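Local coordinates for protein nucleoporin nup120 (Schizosaccharomyces pombe, PDB 4GQ2) that serves as a structural component of the nuclear pore complex, whose nucleoporins can also dock transiently associated nuclear transport factors, at residues R656-D661 / L726-L731; L771-A776 / E818-F823; Q831-L836 / L848-S853; T866-Y871 / R881-I886. All coordinates share one frame; numbering follows the deposited sequence.

Interaction 1: residues R656-D661 / L726-L731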
loop_
_atom_site.group_PDB
_atom_site.type_symbol
_atom_site.label_atom_id
_atom_site.label_comp_id
_atom_site.label_asym_id
_atom_site.label_seq_id
_atom_site.Cartn_x
_atom_site.Cartn_y
_atom_site.Cartn_z
ATOM N N ARG A 656 7.819 -3.428 27.725
ATOM C CA ARG A 656 8.422 -4.629 27.132
ATOM C C ARG A 656 8.118 -4.760 25.643
ATOM O O ARG A 656 9.007 -5.075 24.852
ATOM C CB ARG A 656 7.949 -5.904 27.843
ATOM C CG ARG A 656 8.750 -6.291 29.071
ATOM C CD ARG A 656 9.147 -7.761 29.046
ATOM N NE ARG A 656 8.005 -8.668 29.153
ATOM C CZ ARG A 656 8.017 -9.943 28.767
ATOM N NH1 ARG A 656 9.111 -10.478 28.235
ATOM N NH2 ARG A 656 6.927 -10.687 28.905
ATOM N N LEU A 657 6.858 -4.524 25.277
ATOM C CA LEU A 657 6.379 -4.756 23.914
ATOM C C LEU A 657 7.036 -3.825 22.908
ATOM O O LEU A 657 7.353 -4.235 21.791
ATOM C CB LEU A 657 4.851 -4.639 23.846
ATOM C CG LEU A 657 4.048 -5.703 24.603
ATOM C CD1 LEU A 657 2.595 -5.288 24.786
ATOM C CD2 LEU A 657 4.136 -7.064 23.927
ATOM N N ARG A 658 7.267 -2.582 23.321
ATOM C CA ARG A 658 7.865 -1.570 22.450
ATOM C C ARG A 658 9.383 -1.494 22.576
ATOM O O ARG A 658 10.027 -0.698 21.884
ATOM C CB ARG A 658 7.245 -0.194 22.724
ATOM C CG ARG A 658 7.504 0.350 24.120
ATOM C CD ARG A 658 6.599 1.529 24.428
ATOM N NE ARG A 658 6.907 2.661 23.569
ATOM C CZ ARG A 658 6.180 3.768 23.489
ATOM N NH1 ARG A 658 5.083 3.906 24.233
ATOM N NH2 ARG A 658 6.552 4.738 22.660
ATOM N N SER A 659 9.948 -2.315 23.459
ATOM C CA SER A 659 11.394 -2.336 23.692
ATOM C C SER A 659 12.113 -3.063 22.575
ATOM O O SER A 659 11.832 -4.231 22.313
ATOM C CB SER A 659 11.715 -3.015 25.023
ATOM O OG SER A 659 11.366 -2.185 26.114
ATOM N N PHE A 660 13.035 -2.365 21.916
ATOM C CA PHE A 660 13.835 -2.956 20.840
ATOM C C PHE A 660 15.282 -2.487 20.862
ATOM O O PHE A 660 15.559 -1.301 21.085
ATOM C CB PHE A 660 13.219 -2.647 19.472
ATOM C CG PHE A 660 11.848 -3.221 19.292
ATOM C CD1 PHE A 660 11.679 -4.573 19.019
ATOM C CD2 PHE A 660 10.720 -2.415 19.419
ATOM C CE1 PHE A 660 10.409 -5.112 18.869
ATOM C CE2 PHE A 660 9.451 -2.943 19.264
ATOM C CZ PHE A 660 9.293 -4.295 18.989
ATOM N N ASP A 661 16.197 -3.427 20.627
ATOM C CA ASP A 661 17.601 -3.098 20.392
ATOM C C ASP A 661 17.775 -2.208 19.163
ATOM O O ASP A 661 16.870 -2.080 18.331
ATOM C CB ASP A 661 18.438 -4.370 20.221
ATOM C CG ASP A 661 19.362 -4.626 21.397
ATOM O OD1 ASP A 661 19.478 -3.747 22.275
ATOM O OD2 ASP A 661 19.984 -5.707 21.435
ATOM N N LEU A 726 -1.600 6.841 22.213
ATOM C CA LEU A 726 -2.113 7.581 21.071
ATOM C C LEU A 726 -0.986 7.916 20.111
ATOM O O LEU A 726 -1.173 7.924 18.889
ATOM C CB LEU A 726 -2.804 8.872 21.519
ATOM C CG LEU A 726 -4.271 8.842 21.939
ATOM C CD1 LEU A 726 -4.721 10.256 22.282
ATOM C CD2 LEU A 726 -5.156 8.252 20.848
ATOM N N GLU A 727 0.188 8.185 20.669
ATOM C CA GLU A 727 1.335 8.522 19.852
ATOM C C GLU A 727 1.852 7.290 19.119
ATOM O O GLU A 727 2.199 7.365 17.942
ATOM C CB GLU A 727 2.432 9.159 20.693
ATOM C CG GLU A 727 3.508 9.819 19.848
ATOM C CD GLU A 727 2.943 10.708 18.747
ATOM O OE1 GLU A 727 2.287 11.725 19.081
ATOM O OE2 GLU A 727 3.163 10.391 17.551
ATOM N N ASP A 728 1.895 6.161 19.824
ATOM C CA ASP A 728 2.209 4.879 19.221
ATOM C C ASP A 728 1.211 4.568 18.091
ATOM O O ASP A 728 1.607 4.272 16.955
ATOM C CB ASP A 728 2.153 3.783 20.290
ATOM C CG ASP A 728 3.367 3.789 21.208
ATOM O OD1 ASP A 728 4.335 4.530 20.940
ATOM O OD2 ASP A 728 3.356 3.031 22.199
ATOM N N TRP A 729 -0.081 4.653 18.412
ATOM C CA TRP A 729 -1.139 4.402 17.443
ATOM C C TRP A 729 -0.911 5.195 16.201
ATOM O O TRP A 729 -1.000 4.656 15.099
ATOM C CB TRP A 729 -2.519 4.714 18.014
ATOM C CG TRP A 729 -3.606 4.232 17.094
ATOM C CD1 TRP A 729 -4.202 2.972 17.071
ATOM C CD2 TRP A 729 -4.236 4.978 15.991
ATOM N NE1 TRP A 729 -5.140 2.890 16.062
ATOM C CE2 TRP A 729 -5.208 4.056 15.372
ATOM C CE3 TRP A 729 -4.089 6.264 15.463
ATOM C CZ2 TRP A 729 -5.991 4.430 14.278
ATOM C CZ3 TRP A 729 -4.889 6.632 14.365
ATOM C CH2 TRP A 729 -5.815 5.733 13.790
ATOM N N ARG A 730 -0.598 6.478 16.373
ATOM C CA ARG A 730 -0.396 7.385 15.251
ATOM C C ARG A 730 0.682 6.880 14.316
ATOM O O ARG A 730 0.444 6.749 13.124
ATOM C CB ARG A 730 -0.040 8.793 15.735
ATOM C CG ARG A 730 0.106 9.789 14.602
ATOM C CD ARG A 730 0.325 11.198 15.122
ATOM N NE ARG A 730 1.739 11.416 15.350
ATOM C CZ ARG A 730 2.537 12.148 14.586
ATOM N NH1 ARG A 730 2.079 12.800 13.530
ATOM N NH2 ARG A 730 3.810 12.235 14.913
ATOM N N LEU A 731 1.861 6.595 14.863
ATOM C CA LEU A 731 3.015 6.237 14.050
ATOM C C LEU A 731 2.809 4.903 13.381
ATOM O O LEU A 731 3.145 4.727 12.212
ATOM C CB LEU A 731 4.293 6.223 14.890
ATOM C CG LEU A 731 4.733 7.588 15.433
ATOM C CD1 LEU A 731 6.139 7.497 15.998
ATOM C CD2 LEU A 731 4.677 8.652 14.345
#

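Interaction 2: residues L771-A776 / E818-F823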
loop_
_atom_site.group_PDB
_atom_site.type_symbol
_atom_site.label_atom_id
_atom_site.label_comp_id
_atom_site.label_asym_id
_atom_site.label_seq_id
_atom_site.Cartn_x
_atom_site.Cartn_y
_atom_site.Cartn_z
ATOM N N LEU A 771 6.232 1.966 2.145
ATOM C CA LEU A 771 6.779 1.213 3.278
ATOM C C LEU A 771 8.134 0.578 2.946
ATOM O O LEU A 771 8.968 0.411 3.824
ATOM C CB LEU A 771 5.785 0.167 3.788
ATOM C CG LEU A 771 6.146 -0.551 5.092
ATOM C CD1 LEU A 771 6.313 0.432 6.243
ATOM C CD2 LEU A 771 5.105 -1.618 5.437
ATOM N N GLN A 772 8.347 0.238 1.677
ATOM C CA GLN A 772 9.654 -0.243 1.219
ATOM C C GLN A 772 10.669 0.903 1.236
ATOM O O GLN A 772 11.832 0.707 1.581
ATOM C CB GLN A 772 9.558 -0.874 -0.186
ATOM C CG GLN A 772 8.692 -2.128 -0.252
ATOM C CD GLN A 772 8.332 -2.564 -1.664
ATOM O OE1 GLN A 772 8.500 -1.819 -2.631
ATOM N NE2 GLN A 772 7.829 -3.788 -1.787
ATOM N N PHE A 773 10.218 2.099 0.864
ATOM C CA PHE A 773 11.025 3.322 0.931
ATOM C C PHE A 773 11.450 3.590 2.386
ATOM O O PHE A 773 12.631 3.814 2.663
ATOM C CB PHE A 773 10.193 4.475 0.371
ATOM C CG PHE A 773 10.926 5.780 0.242
ATOM C CD1 PHE A 773 11.039 6.640 1.322
ATOM C CD2 PHE A 773 11.430 6.187 -0.991
ATOM C CE1 PHE A 773 11.677 7.866 1.193
ATOM C CE2 PHE A 773 12.072 7.411 -1.127
ATOM C CZ PHE A 773 12.192 8.256 -0.034
ATOM N N PHE A 774 10.489 3.558 3.311
ATOM C CA PHE A 774 10.793 3.650 4.742
ATOM C C PHE A 774 11.811 2.587 5.160
ATOM O O PHE A 774 12.748 2.870 5.911
ATOM C CB PHE A 774 9.514 3.476 5.562
ATOM C CG PHE A 774 9.737 3.448 7.054
ATOM C CD1 PHE A 774 10.015 4.621 7.757
ATOM C CD2 PHE A 774 9.651 2.255 7.755
ATOM C CE1 PHE A 774 10.190 4.602 9.129
ATOM C CE2 PHE A 774 9.837 2.227 9.135
ATOM C CZ PHE A 774 10.110 3.403 9.824
ATOM N N SER A 775 11.615 1.365 4.669
ATOM C CA SER A 775 12.486 0.251 5.012
ATOM C C SER A 775 13.916 0.555 4.600
ATOM O O SER A 775 14.854 0.309 5.355
ATOM C CB SER A 775 11.987 -1.035 4.349
ATOM O OG SER A 775 10.742 -1.427 4.902
ATOM N N ALA A 776 14.072 1.127 3.412
ATOM C CA ALA A 776 15.390 1.462 2.889
ATOM C C ALA A 776 16.098 2.527 3.731
ATOM O O ALA A 776 17.308 2.445 3.930
ATOM C CB ALA A 776 15.295 1.880 1.434
ATOM N N GLU A 818 9.247 14.011 4.369
ATOM C CA GLU A 818 10.263 14.929 3.849
ATOM C C GLU A 818 11.146 14.222 2.820
ATOM O O GLU A 818 11.438 14.783 1.765
ATOM C CB GLU A 818 11.097 15.538 4.986
ATOM C CG GLU A 818 11.885 16.789 4.608
ATOM C CD GLU A 818 13.342 16.518 4.268
ATOM O OE1 GLU A 818 13.807 15.369 4.428
ATOM O OE2 GLU A 818 14.039 17.464 3.846
ATOM N N LYS A 819 11.532 12.982 3.116
ATOM C CA LYS A 819 12.336 12.184 2.184
ATOM C C LYS A 819 11.569 11.829 0.918
ATOM O O LYS A 819 12.120 11.873 -0.191
ATOM C CB LYS A 819 12.859 10.917 2.851
ATOM C CG LYS A 819 14.038 11.139 3.783
ATOM C CD LYS A 819 15.275 11.589 3.015
ATOM C CE LYS A 819 16.501 11.645 3.911
ATOM N NZ LYS A 819 16.259 12.445 5.143
ATOM N N LEU A 820 10.297 11.481 1.083
ATOM C CA LEU A 820 9.438 11.177 -0.062
ATOM C C LEU A 820 9.371 12.396 -0.975
ATOM O O LEU A 820 9.445 12.274 -2.201
ATOM C CB LEU A 820 8.033 10.754 0.391
ATOM C CG LEU A 820 7.863 9.333 0.958
ATOM C CD1 LEU A 820 6.487 9.149 1.594
ATOM C CD2 LEU A 820 8.085 8.291 -0.127
ATOM N N PHE A 821 9.254 13.569 -0.353
ATOM C CA PHE A 821 9.186 14.823 -1.075
ATOM C C PHE A 821 10.453 15.031 -1.885
ATOM O O PHE A 821 10.381 15.245 -3.096
ATOM C CB PHE A 821 8.933 16.001 -0.129
ATOM C CG PHE A 821 8.670 17.290 -0.846
ATOM C CD1 PHE A 821 7.391 17.588 -1.314
ATOM C CD2 PHE A 821 9.704 18.199 -1.083
ATOM C CE1 PHE A 821 7.143 18.774 -1.991
ATOM C CE2 PHE A 821 9.460 19.385 -1.762
ATOM C CZ PHE A 821 8.177 19.673 -2.216
ATOM N N LEU A 822 11.606 14.939 -1.225
ATOM C CA LEU A 822 12.911 15.017 -1.901
ATOM C C LEU A 822 13.017 14.083 -3.102
ATOM O O LEU A 822 13.726 14.386 -4.059
ATOM C CB LEU A 822 14.045 14.709 -0.913
ATOM C CG LEU A 822 14.825 15.812 -0.187
ATOM C CD1 LEU A 822 14.321 17.233 -0.432
ATOM C CD2 LEU A 822 14.878 15.497 1.304
ATOM N N PHE A 823 12.323 12.947 -3.047
ATOM C CA PHE A 823 12.332 11.983 -4.153
ATOM C C PHE A 823 11.131 12.168 -5.072
ATOM O O PHE A 823 10.842 11.316 -5.914
ATOM C CB PHE A 823 12.451 10.542 -3.641
ATOM C CG PHE A 823 13.869 10.128 -3.353
ATOM C CD1 PHE A 823 14.522 10.578 -2.208
ATOM C CD2 PHE A 823 14.559 9.303 -4.237
ATOM C CE1 PHE A 823 15.838 10.215 -1.946
ATOM C CE2 PHE A 823 15.875 8.938 -3.986
ATOM C CZ PHE A 823 16.516 9.390 -2.834
#

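Interaction 3: residues Q831-L836 / L848-S853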
loop_
_atom_site.group_PDB
_atom_site.type_symbol
_atom_site.label_atom_id
_atom_site.label_comp_id
_atom_site.label_asym_id
_atom_site.label_seq_id
_atom_site.Cartn_x
_atom_site.Cartn_y
_atom_site.Cartn_z
ATOM N N GLN A 831 -1.208 12.115 -0.108
ATOM C CA GLN A 831 -2.020 11.075 0.500
ATOM C C GLN A 831 -1.803 11.079 2.006
ATOM O O GLN A 831 -2.746 10.857 2.774
ATOM C CB GLN A 831 -1.614 9.709 -0.073
ATOM C CG GLN A 831 -2.765 8.751 -0.334
ATOM C CD GLN A 831 -3.493 9.054 -1.637
ATOM O OE1 GLN A 831 -2.916 9.613 -2.571
ATOM N NE2 GLN A 831 -4.768 8.684 -1.702
ATOM N N LEU A 832 -0.558 11.351 2.416
ATOM C CA LEU A 832 -0.135 11.237 3.825
ATOM C C LEU A 832 -0.164 12.556 4.597
ATOM O O LEU A 832 0.141 12.586 5.799
ATOM C CB LEU A 832 1.280 10.643 3.903
ATOM C CG LEU A 832 1.484 9.227 3.363
ATOM C CD1 LEU A 832 2.972 8.944 3.204
ATOM C CD2 LEU A 832 0.818 8.179 4.256
ATOM N N ILE A 833 -0.518 13.642 3.910
ATOM C CA ILE A 833 -0.388 14.989 4.478
ATOM C C ILE A 833 -1.149 15.219 5.791
ATOM O O ILE A 833 -0.756 16.058 6.590
ATOM C CB ILE A 833 -0.752 16.078 3.436
ATOM C CG1 ILE A 833 -0.021 17.391 3.760
ATOM C CG2 ILE A 833 -2.278 16.221 3.284
ATOM C CD1 ILE A 833 -0.041 18.396 2.631
ATOM N N GLY A 834 -2.216 14.460 6.029
ATOM C CA GLY A 834 -3.020 14.639 7.240
ATOM C C GLY A 834 -2.347 14.139 8.512
ATOM O O GLY A 834 -2.808 14.422 9.606
ATOM N N TRP A 835 -1.252 13.403 8.359
ATOM C CA TRP A 835 -0.469 12.871 9.479
ATOM C C TRP A 835 0.578 13.827 9.987
ATOM O O TRP A 835 1.041 13.682 11.125
ATOM C CB TRP A 835 0.219 11.577 9.064
ATOM C CG TRP A 835 -0.715 10.428 8.807
ATOM C CD1 TRP A 835 -1.045 9.867 7.584
ATOM C CD2 TRP A 835 -1.480 9.649 9.805
ATOM N NE1 TRP A 835 -1.928 8.820 7.747
ATOM C CE2 TRP A 835 -2.226 8.638 9.051
ATOM C CE3 TRP A 835 -1.603 9.683 11.186
ATOM C CZ2 TRP A 835 -3.044 7.707 9.677
ATOM C CZ3 TRP A 835 -2.438 8.743 11.806
ATOM C CH2 TRP A 835 -3.145 7.784 11.068
ATOM N N LEU A 836 0.985 14.789 9.151
ATOM C CA LEU A 836 2.003 15.777 9.550
ATOM C C LEU A 836 1.470 16.638 10.677
ATOM O O LEU A 836 0.323 17.079 10.631
ATOM C CB LEU A 836 2.434 16.653 8.369
ATOM C CG LEU A 836 3.365 16.016 7.333
ATOM C CD1 LEU A 836 3.408 16.864 6.073
ATOM C CD2 LEU A 836 4.771 15.810 7.894
ATOM N N LEU A 848 4.791 23.081 0.912
ATOM C CA LEU A 848 5.488 22.607 -0.277
ATOM C C LEU A 848 4.720 21.512 -1.015
ATOM O O LEU A 848 4.696 21.494 -2.241
ATOM C CB LEU A 848 6.872 22.086 0.080
ATOM C CG LEU A 848 7.915 23.027 0.674
ATOM C CD1 LEU A 848 9.121 22.179 1.002
ATOM C CD2 LEU A 848 8.288 24.147 -0.288
ATOM N N ILE A 849 4.113 20.591 -0.264
ATOM C CA ILE A 849 3.350 19.493 -0.849
ATOM C C ILE A 849 2.133 20.065 -1.594
ATOM O O ILE A 849 1.908 19.747 -2.763
ATOM C CB ILE A 849 2.898 18.467 0.221
ATOM C CG1 ILE A 849 4.104 17.735 0.815
ATOM C CG2 ILE A 849 1.910 17.462 -0.371
ATOM C CD1 ILE A 849 3.847 17.172 2.205
ATOM N N TYR A 850 1.370 20.927 -0.927
ATOM C CA TYR A 850 0.237 21.577 -1.584
ATOM C C TYR A 850 0.705 22.338 -2.811
ATOM O O TYR A 850 0.032 22.315 -3.839
ATOM C CB TYR A 850 -0.480 22.551 -0.659
ATOM C CG TYR A 850 -1.328 21.925 0.419
ATOM C CD1 TYR A 850 -2.272 20.933 0.124
ATOM C CD2 TYR A 850 -1.226 22.369 1.729
ATOM C CE1 TYR A 850 -3.064 20.384 1.124
ATOM C CE2 TYR A 850 -2.003 21.835 2.726
ATOM C CZ TYR A 850 -2.913 20.846 2.428
ATOM O OH TYR A 850 -3.657 20.337 3.461
ATOM N N LEU A 851 1.854 23.009 -2.699
ATOM C CA LEU A 851 2.373 23.798 -3.809
ATOM C C LEU A 851 2.573 22.888 -5.008
ATOM O O LEU A 851 2.112 23.195 -6.112
ATOM C CB LEU A 851 3.687 24.484 -3.443
ATOM C CG LEU A 851 3.819 25.994 -3.662
ATOM C CD1 LEU A 851 5.283 26.374 -3.811
ATOM C CD2 LEU A 851 3.009 26.493 -4.847
ATOM N N LYS A 852 3.219 21.748 -4.773
ATOM C CA LYS A 852 3.474 20.764 -5.831
ATOM C C LYS A 852 2.202 20.099 -6.371
ATOM O O LYS A 852 2.199 19.573 -7.477
ATOM C CB LYS A 852 4.467 19.699 -5.352
ATOM C CG LYS A 852 5.890 20.209 -5.165
ATOM C CD LYS A 852 6.560 20.524 -6.499
ATOM C CE LYS A 852 7.937 21.137 -6.297
ATOM N NZ LYS A 852 8.450 21.730 -7.558
ATOM N N SER A 853 1.128 20.139 -5.589
ATOM C CA SER A 853 -0.123 19.472 -5.953
ATOM C C SER A 853 -1.129 20.431 -6.585
ATOM O O SER A 853 -2.304 20.095 -6.733
ATOM C CB SER A 853 -0.721 18.784 -4.725
ATOM O OG SER A 853 0.224 17.891 -4.153
#

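Interaction 4: residues T866-Y871 / R881-I886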
loop_
_atom_site.group_PDB
_atom_site.type_symbol
_atom_site.label_atom_id
_atom_site.label_comp_id
_atom_site.label_asym_id
_atom_site.label_seq_id
_atom_site.Cartn_x
_atom_site.Cartn_y
_atom_site.Cartn_z
ATOM N N THR A 866 3.042 29.585 9.625
ATOM C CA THR A 866 4.307 29.055 10.132
ATOM C C THR A 866 5.470 29.975 9.787
ATOM O O THR A 866 5.313 30.939 9.037
ATOM C CB THR A 866 4.609 27.635 9.603
ATOM O OG1 THR A 866 5.733 27.095 10.308
ATOM C CG2 THR A 866 4.936 27.649 8.113
ATOM N N SER A 867 6.637 29.657 10.340
ATOM C CA SER A 867 7.861 30.397 10.088
ATOM C C SER A 867 9.049 29.459 10.243
ATOM O O SER A 867 9.026 28.561 11.081
ATOM C CB SER A 867 7.987 31.557 11.077
ATOM O OG SER A 867 9.159 32.308 10.826
ATOM N N LEU A 868 10.080 29.674 9.434
ATOM C CA LEU A 868 11.335 28.935 9.542
ATOM C C LEU A 868 12.398 29.683 10.381
ATOM O O LEU A 868 13.578 29.335 10.370
ATOM C CB LEU A 868 11.865 28.625 8.141
ATOM C CG LEU A 868 11.715 27.220 7.532
ATOM C CD1 LEU A 868 10.635 26.362 8.171
ATOM C CD2 LEU A 868 11.517 27.298 6.031
ATOM N N VAL A 869 11.961 30.694 11.126
ATOM C CA VAL A 869 12.867 31.591 11.864
ATOM C C VAL A 869 13.827 30.872 12.829
ATOM O O VAL A 869 14.965 31.305 13.018
ATOM C CB VAL A 869 12.070 32.735 12.547
ATOM C CG1 VAL A 869 12.714 33.196 13.846
ATOM C CG2 VAL A 869 11.905 33.896 11.583
ATOM N N LEU A 870 13.379 29.762 13.406
ATOM C CA LEU A 870 14.196 29.006 14.352
ATOM C C LEU A 870 14.990 27.867 13.707
ATOM O O LEU A 870 15.611 27.071 14.407
ATOM C CB LEU A 870 13.331 28.480 15.509
ATOM C CG LEU A 870 12.569 29.540 16.319
ATOM C CD1 LEU A 870 11.545 28.915 17.262
ATOM C CD2 LEU A 870 13.526 30.457 17.073
ATOM N N TYR A 871 15.006 27.815 12.378
ATOM C CA TYR A 871 15.539 26.651 11.662
ATOM C C TYR A 871 16.577 26.984 10.581
ATOM O O TYR A 871 16.787 26.212 9.646
ATOM C CB TYR A 871 14.375 25.789 11.118
ATOM C CG TYR A 871 13.393 25.395 12.204
ATOM C CD1 TYR A 871 13.599 24.256 12.973
ATOM C CD2 TYR A 871 12.292 26.196 12.504
ATOM C CE1 TYR A 871 12.723 23.905 13.993
ATOM C CE2 TYR A 871 11.413 25.858 13.523
ATOM C CZ TYR A 871 11.631 24.711 14.264
ATOM O OH TYR A 871 10.760 24.368 15.277
ATOM N N ARG A 881 17.357 23.825 2.706
ATOM C CA ARG A 881 18.564 24.377 2.077
ATOM C C ARG A 881 18.366 25.757 1.440
ATOM O O ARG A 881 19.156 26.666 1.698
ATOM C CB ARG A 881 19.232 23.385 1.099
ATOM C CG ARG A 881 18.422 23.026 -0.140
ATOM C CD ARG A 881 19.286 22.366 -1.206
ATOM N NE ARG A 881 20.000 23.348 -2.021
ATOM C CZ ARG A 881 19.504 23.930 -3.111
ATOM N NH1 ARG A 881 18.279 23.635 -3.538
ATOM N NH2 ARG A 881 20.232 24.812 -3.782
ATOM N N GLU A 882 17.311 25.920 0.642
ATOM C CA GLU A 882 17.062 27.195 -0.040
ATOM C C GLU A 882 16.858 28.351 0.943
ATOM O O GLU A 882 17.366 29.448 0.731
ATOM C CB GLU A 882 15.881 27.093 -1.009
ATOM C CG GLU A 882 16.185 26.286 -2.266
ATOM C CD GLU A 882 14.996 26.153 -3.208
ATOM O OE1 GLU A 882 13.832 26.241 -2.757
ATOM O OE2 GLU A 882 15.224 25.953 -4.416
ATOM N N PHE A 883 16.120 28.091 2.018
ATOM C CA PHE A 883 15.932 29.082 3.055
ATOM C C PHE A 883 17.241 29.381 3.771
ATOM O O PHE A 883 17.556 30.543 4.037
ATOM C CB PHE A 883 14.902 28.634 4.089
ATOM C CG PHE A 883 14.871 29.513 5.307
ATOM C CD1 PHE A 883 14.483 30.850 5.205
ATOM C CD2 PHE A 883 15.256 29.020 6.547
ATOM C CE1 PHE A 883 14.482 31.671 6.322
ATOM C CE2 PHE A 883 15.245 29.834 7.665
ATOM C CZ PHE A 883 14.859 31.160 7.554
ATOM N N GLN A 884 17.984 28.326 4.095
ATOM C CA GLN A 884 19.218 28.453 4.866
ATOM C C GLN A 884 20.357 29.115 4.093
ATOM O O GLN A 884 21.240 29.722 4.700
ATOM C CB GLN A 884 19.655 27.098 5.407
ATOM C CG GLN A 884 18.840 26.652 6.602
ATOM C CD GLN A 884 19.123 25.218 6.987
ATOM O OE1 GLN A 884 19.646 24.444 6.186
ATOM N NE2 GLN A 884 18.776 24.853 8.219
ATOM N N GLU A 885 20.333 28.994 2.767
ATOM C CA GLU A 885 21.306 29.673 1.911
ATOM C C GLU A 885 21.119 31.185 2.002
ATOM O O GLU A 885 22.095 31.940 2.075
ATOM C CB GLU A 885 21.171 29.211 0.461
ATOM C CG GLU A 885 21.845 27.880 0.168
ATOM C CD GLU A 885 21.559 27.357 -1.230
ATOM O OE1 GLU A 885 20.817 28.017 -1.992
ATOM O OE2 GLU A 885 22.080 26.273 -1.564
ATOM N N ILE A 886 19.855 31.603 2.000
ATOM C CA ILE A 886 19.480 33.000 2.169
ATOM C C ILE A 886 19.822 33.483 3.583
ATOM O O ILE A 886 20.359 34.578 3.750
ATOM C CB ILE A 886 17.988 33.222 1.826
ATOM C CG1 ILE A 886 17.778 33.086 0.308
ATOM C CG2 ILE A 886 17.500 34.583 2.320
ATOM C CD1 ILE A 886 16.329 32.949 -0.127
#

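Interaction 1: residues R656-D661 / L726-L731
Arg658 and Asp728 form a buried salt bridge between the C-terminal end of helix 646-658 and the middle of helix 719-739. NH1 of Arg658 lies 2.8 Å from Asp728 OD2, and NH2 of Arg658 is equally close to Asp728 OD1, at 2.8 Å. The carboxylate is not in the coplanar fork familiar from many Arg-Asp pairs: it sits over one face of the guanidinium, displaced toward the rim, with the two planes 62° apart. No hydrogen bond crosses the contact; the pair is held by charge, with no N-H directed at OD2. Within the alpha-helical part of Nup120 it ties together residues 70 positions apart in the sequence. Two of the arginine's nitrogens have other partners: NH2 donates to the backbone oxygen of Phe803, and NH1 makes a weak bond to Ser724 OG. With CG of Arg658 lodged between N and C (chi1 64°) and a bend at chi3, the guanidinium is brought across the carboxylate. Ile693 and Phe803 pack against Asp728.

Interaction 2: residues L771-A776 / E818-F823
The ring of Phe773 points from helix 770-777 at the last turn of helix 812-822, where three residues meet it from different directions. Leu820 covers one face: its CD2 stands 3.7 Å from the Phe773 ring centroid, only 11° off the normal, a CH-pi contact almost over the ring centre. At the rim, Lys819 CB comes within 3.7 Å of Phe773 CE1. Phe823, the first residue to leave helical geometry, adds a T-shaped pair in which the edge of Phe773 is turned toward the face of Phe823, the planes at 80° and the centroids 5.6 Å apart. The contact joins helix 770-777 to helix 812-822, with helix 790-803 between them in the chain; residues 818-823 lie in the HEAT-repeat region. A chi1 of -174° sets CG of Phe773 opposite its own backbone N and carries the ring outward to this meeting point. A serine here would probably open a gap beneath Leu820 CD2 and deprive Phe823 of its aromatic partner. Leu816, one turn before Leu820, also packs on Phe773.

Interaction 3: residues Q831-L836 / L848-S853
Ile833 and Ile849 have the closest alpha carbons of this contact, 7.9 Å apart, where the chain leaving helix 826-832 passes the last turns of helix 840-852. Residues 833-835 keep helical torsions without regular helical bonding, and Leu836 then turns to an extended conformation (psi 135°). At the end of helix 840-852, Ser853 is the first residue off the helical path, and its OG donates to Ile849 O from above the carbonyl plane. The two helices follow each other in the chain, forming a helical hairpin within the HEAT-repeat region of Nup120. Ile833 reaches across with CG1 anti to the backbone N (chi1 -153°), and its CD1 does most of the touching. That methyl makes a CH-pi contact over the centre of one face of Tyr850, 3.8 Å from the ring centroid and 13° off the normal, and also lies 3.7 Å from Ile849 CG2 as the two isoleucines slide past each other. Leu836 meets Ile849 tip to tip, CD1 to CD1 at 3.9 Å. On helix 812-822, Val813 touches Leu836 and Val817 touches Ile849.

Interaction 4: residues T866-Y871 / R881-I886
Phe883 carries its CG opposite the backbone N (chi1 169°), which swings the ring out from helix 881-889 to the turn at Leu868, while Gln884, with CG beside its backbone N (chi1 -77°) and an extended chain beyond, delivers its amide to Tyr871. CB of Leu868 lies over one face of the Phe883 ring, offset toward the rim, 3.6 Å from CE2 of Phe883. Leu868 to Tyr871 form a type I beta turn, closed by a bond from Tyr871 N to Leu868 O and overlapped at its start by an ST turn in which Ser867 OG accepts from Val869 N. Gln884 NE2 donates to Tyr871 O at 2.8 Å with an N-H...O angle of 149°, and also makes a hydrogen bond to Thr874 O. Replacing Phe883 with an alanine would probably remove the ring face under Leu868 CB and open a gap between the turn and the helix. The two bonds of Gln884 NE2 satisfy two backbone carbonyls of the loop between helices 856-864 and 881-889, and are likely to fix the rotation of the amide.

How the interactions relate
The four contacts follow one another along the chain, each closing before the next opens, through the helical part of Nup120. Interactions 2 and 3 are the closest, with centres 14 Å apart, and they touch: Phe821 CZ lies 3.6 Å from Leu848 CB, and Leu820 CD1 lies 3.9 Å from Leu832 CD1. Interaction 1 reaches interaction 3 although their centres are 25 Å apart: Arg730 NH1 is in contact with Trp835 O at 2.8 Å, and the Trp729 and Trp835 rings meet at 3.9 Å between CZ3 and CH2. Interaction 4 touches none of the others; its nearest atoms come within about 6 Å of those of interaction 3. Interactions 3 and 4 both lie in the HEAT-repeat region.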